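Ferrichrome ABC transporter substrate-binding protein (PDB 5FLY) probably binds ferrichrome-type iron siderophores as a class III solute-binding protein and passes them to an ABC transporter for uptake. Local coordinates at residues 173-181 and 255-263. Sequence-based numbering, arbitrary orientation.
Sequences KNWGRGSEV and SVYWYNDPY. With 7PG (2,5,8,11,14,17,20,23-octaoxapentacosan-25-ol), chain P.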
# COMPACT_ATOMS: atom_id res chain seq x y z
N LYS A 173 0.60 9.41 5.09
CA LYS A 173 1.67 8.51 5.52
C LYS A 173 1.38 7.02 5.32
O LYS A 173 2.28 6.20 5.49
CB LYS A 173 2.01 8.78 6.99
CG LYS A 173 2.53 10.19 7.23
CD LYS A 173 3.10 10.37 8.64
CE LYS A 173 3.72 11.76 8.83
NZ LYS A 173 2.67 12.83 8.76
N ASN A 174 0.16 6.65 4.95
CA ASN A 174 -0.18 5.23 4.84
C ASN A 174 -1.18 4.97 3.72
O ASN A 174 -2.27 4.44 3.96
CB ASN A 174 -0.73 4.73 6.20
CG ASN A 174 -0.55 3.22 6.42
OD1 ASN A 174 0.36 2.79 7.13
ND2 ASN A 174 -1.44 2.43 5.85
N TRP A 175 -0.82 5.33 2.49
CA TRP A 175 -1.67 5.06 1.33
C TRP A 175 -0.89 4.44 0.17
O TRP A 175 -1.19 4.68 -1.00
CB TRP A 175 -2.39 6.33 0.90
CG TRP A 175 -3.78 6.04 0.41
CD1 TRP A 175 -4.15 5.75 -0.87
CD2 TRP A 175 -4.96 5.95 1.21
NE1 TRP A 175 -5.51 5.50 -0.91
CE2 TRP A 175 -6.03 5.62 0.34
CE3 TRP A 175 -5.23 6.14 2.56
CZ2 TRP A 175 -7.33 5.47 0.80
CZ3 TRP A 175 -6.53 6.00 3.01
CH2 TRP A 175 -7.56 5.66 2.13
N GLY A 176 0.11 3.63 0.49
CA GLY A 176 0.93 3.02 -0.54
C GLY A 176 1.79 4.06 -1.24
O GLY A 176 2.06 5.12 -0.69
N ARG A 177 2.23 3.71 -2.44
CA ARG A 177 3.10 4.54 -3.25
C ARG A 177 4.38 4.92 -2.51
O ARG A 177 4.94 5.99 -2.73
CB ARG A 177 2.36 5.79 -3.73
CG ARG A 177 1.24 5.51 -4.69
CD ARG A 177 -0.05 5.15 -3.98
NE ARG A 177 -1.15 5.01 -4.93
CZ ARG A 177 -2.30 4.40 -4.67
NH1 ARG A 177 -2.53 3.85 -3.49
NH2 ARG A 177 -3.23 4.33 -5.61
N GLY A 178 4.85 4.02 -1.64
CA GLY A 178 6.07 4.28 -0.90
C GLY A 178 5.90 5.10 0.37
O GLY A 178 6.86 5.30 1.11
N SER A 179 4.68 5.55 0.66
CA SER A 179 4.44 6.42 1.80
C SER A 179 4.81 5.74 3.12
O SER A 179 5.41 6.37 4.00
CB SER A 179 2.97 6.87 1.84
OG SER A 179 2.09 5.78 1.97
N GLU A 180 4.49 4.46 3.26
CA GLU A 180 4.81 3.75 4.50
C GLU A 180 6.32 3.69 4.69
O GLU A 180 6.82 3.96 5.79
CB GLU A 180 4.21 2.36 4.48
CG GLU A 180 2.69 2.38 4.44
CD GLU A 180 2.10 2.53 3.05
OE1 GLU A 180 2.84 2.53 2.04
OE2 GLU A 180 0.84 2.61 3.00
N VAL A 181 7.05 3.35 3.63
CA VAL A 181 8.50 3.27 3.73
C VAL A 181 9.12 4.65 4.03
O VAL A 181 9.98 4.77 4.90
CB VAL A 181 9.10 2.67 2.46
CG1 VAL A 181 10.62 2.81 2.45
CG2 VAL A 181 8.67 1.21 2.32
N SER A 255 3.08 0.94 -10.77
CA SER A 255 2.48 -0.39 -10.69
C SER A 255 3.20 -1.25 -9.67
O SER A 255 2.61 -2.16 -9.10
CB SER A 255 2.48 -1.08 -12.06
OG SER A 255 3.77 -1.48 -12.47
N VAL A 256 4.48 -0.95 -9.44
CA VAL A 256 5.25 -1.63 -8.41
C VAL A 256 4.92 -1.05 -7.04
O VAL A 256 4.84 -1.78 -6.05
CB VAL A 256 6.77 -1.51 -8.67
CG1 VAL A 256 7.59 -1.93 -7.45
CG2 VAL A 256 7.16 -2.35 -9.88
N TYR A 257 4.73 0.26 -6.99
CA TYR A 257 4.65 1.00 -5.72
C TYR A 257 3.26 1.14 -5.09
O TYR A 257 3.14 1.64 -3.98
CB TYR A 257 5.23 2.40 -5.93
CG TYR A 257 6.72 2.50 -5.73
CD1 TYR A 257 7.62 1.91 -6.62
CD2 TYR A 257 7.24 3.16 -4.63
CE1 TYR A 257 8.98 1.99 -6.42
CE2 TYR A 257 8.60 3.24 -4.42
CZ TYR A 257 9.46 2.65 -5.33
OH TYR A 257 10.82 2.74 -5.13
N TRP A 258 2.20 0.72 -5.79
CA TRP A 258 0.85 0.95 -5.26
C TRP A 258 0.61 0.32 -3.89
O TRP A 258 -0.09 0.90 -3.06
CB TRP A 258 -0.22 0.42 -6.21
CG TRP A 258 -0.47 1.27 -7.40
CD1 TRP A 258 -0.44 2.63 -7.47
CD2 TRP A 258 -0.75 0.80 -8.72
NE1 TRP A 258 -0.70 3.04 -8.76
CE2 TRP A 258 -0.89 1.93 -9.54
CE3 TRP A 258 -0.91 -0.48 -9.29
CZ2 TRP A 258 -1.18 1.83 -10.90
CZ3 TRP A 258 -1.20 -0.57 -10.65
CH2 TRP A 258 -1.33 0.58 -11.43
N TYR A 259 1.14 -0.88 -3.68
CA TYR A 259 0.75 -1.69 -2.51
C TYR A 259 1.69 -1.51 -1.30
O TYR A 259 2.73 -0.85 -1.40
CB TYR A 259 0.64 -3.16 -2.96
CG TYR A 259 -0.49 -3.31 -3.95
CD1 TYR A 259 -1.80 -3.26 -3.52
CD2 TYR A 259 -0.25 -3.42 -5.32
CE1 TYR A 259 -2.85 -3.34 -4.41
CE2 TYR A 259 -1.31 -3.50 -6.22
CZ TYR A 259 -2.60 -3.45 -5.76
OH TYR A 259 -3.66 -3.53 -6.63
N ASN A 260 1.30 -2.07 -0.15
CA ASN A 260 2.10 -1.96 1.06
C ASN A 260 2.20 -3.28 1.82
O ASN A 260 2.42 -3.31 3.02
CB ASN A 260 1.56 -0.84 1.99
CG ASN A 260 0.11 -1.06 2.45
OD1 ASN A 260 -0.48 -2.12 2.27
ND2 ASN A 260 -0.46 -0.03 3.07
N ASP A 261 2.04 -4.37 1.07
CA ASP A 261 2.28 -5.73 1.58
C ASP A 261 3.79 -6.01 1.74
O ASP A 261 4.62 -5.31 1.17
CB ASP A 261 1.68 -6.72 0.61
CG ASP A 261 2.36 -6.66 -0.72
OD1 ASP A 261 1.98 -5.78 -1.53
OD2 ASP A 261 3.35 -7.42 -0.92
N PRO A 262 4.15 -7.07 2.47
CA PRO A 262 5.58 -7.36 2.67
C PRO A 262 6.41 -7.55 1.39
O PRO A 262 7.59 -7.18 1.41
CB PRO A 262 5.57 -8.65 3.51
CG PRO A 262 4.23 -8.58 4.25
CD PRO A 262 3.28 -7.94 3.29
N TYR A 263 5.86 -8.12 0.32
CA TYR A 263 6.63 -8.29 -0.91
C TYR A 263 6.94 -6.91 -1.49
O TYR A 263 8.07 -6.60 -1.82
CB TYR A 263 5.89 -9.13 -1.95
CG TYR A 263 5.70 -10.58 -1.58
CD1 TYR A 263 6.73 -11.50 -1.75
CD2 TYR A 263 4.47 -11.03 -1.11
CE1 TYR A 263 6.54 -12.84 -1.43
CE2 TYR A 263 4.27 -12.36 -0.79
CZ TYR A 263 5.31 -13.26 -0.94
OH TYR A 263 5.13 -14.59 -0.62
C2 7PG P . -4.67 0.74 -7.29
O1 7PG P . -4.32 1.35 -8.50
C3 7PG P . -4.15 2.74 -8.40
C4 7PG P . -5.39 3.45 -8.93
O2 7PG P . -5.12 4.81 -9.18
C5 7PG P . -4.57 5.50 -8.10
C6 7PG P . -5.08 6.94 -8.03
O3 7PG P . -5.19 7.33 -6.69
C7 7PG P . -6.39 7.00 -6.04
C8 7PG P . -6.22 7.20 -4.53
O4 7PG P . -7.33 6.76 -3.79
C9 7PG P . -7.64 5.41 -3.96
C10 7PG P . -8.33 4.79 -2.75
O5 7PG P . -7.94 3.44 -2.72
C11 7PG P . -8.19 2.70 -1.55
C12 7PG P . -7.24 1.50 -1.50
O6 7PG P . -6.40 1.58 -0.37
C13 7PG P . -5.11 2.08 -0.56
C14 7PG P . -4.27 1.09 -1.36
O7 7PG P . -3.00 1.01 -0.77
C15 7PG P . -2.35 -0.23 -0.93
O HOH W 1 4.14 1.43 -1.47
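N260 holds its CG between its own backbone N and carbonyl carbon (chi1 60°), and E180 is bent at chi2 (84°), so that the two side chains cross at about a right angle. ND2 of N260 donates to OE2 of E180 over 2.9 Å; the bond is nearly straight and lies close to the amide plane, yet it reaches OE2 from above the carboxylate. The same oxygen takes the backbone N of G176 on its syn side, at 2.8 Å, so two donors grip it from different directions. The R177 chain, also bent at chi2, sets its NE 3.6 Å from CD1 of W258, at the edge of the indole, the two planes 62° apart. E162 ties both together, bridging to R177 NE and accepting from W258 NE1. The polyether bound in the pocket lies over one face of W258, with O1 above the ring centre, while W175 carries ligand atom C13 over one of its faces. The backbones meet directly in one weak bond, R177 N to Y257 O, and more firmly through a water that accepts from G178 N and donates to the carbonyls of Y257 and Y259. The type I' turn at G176–S179, which leads into helix 179-185, packs against the connection between helices 254-257 and 262-278, with Y113 of helix 113-124 touching E180 and N260.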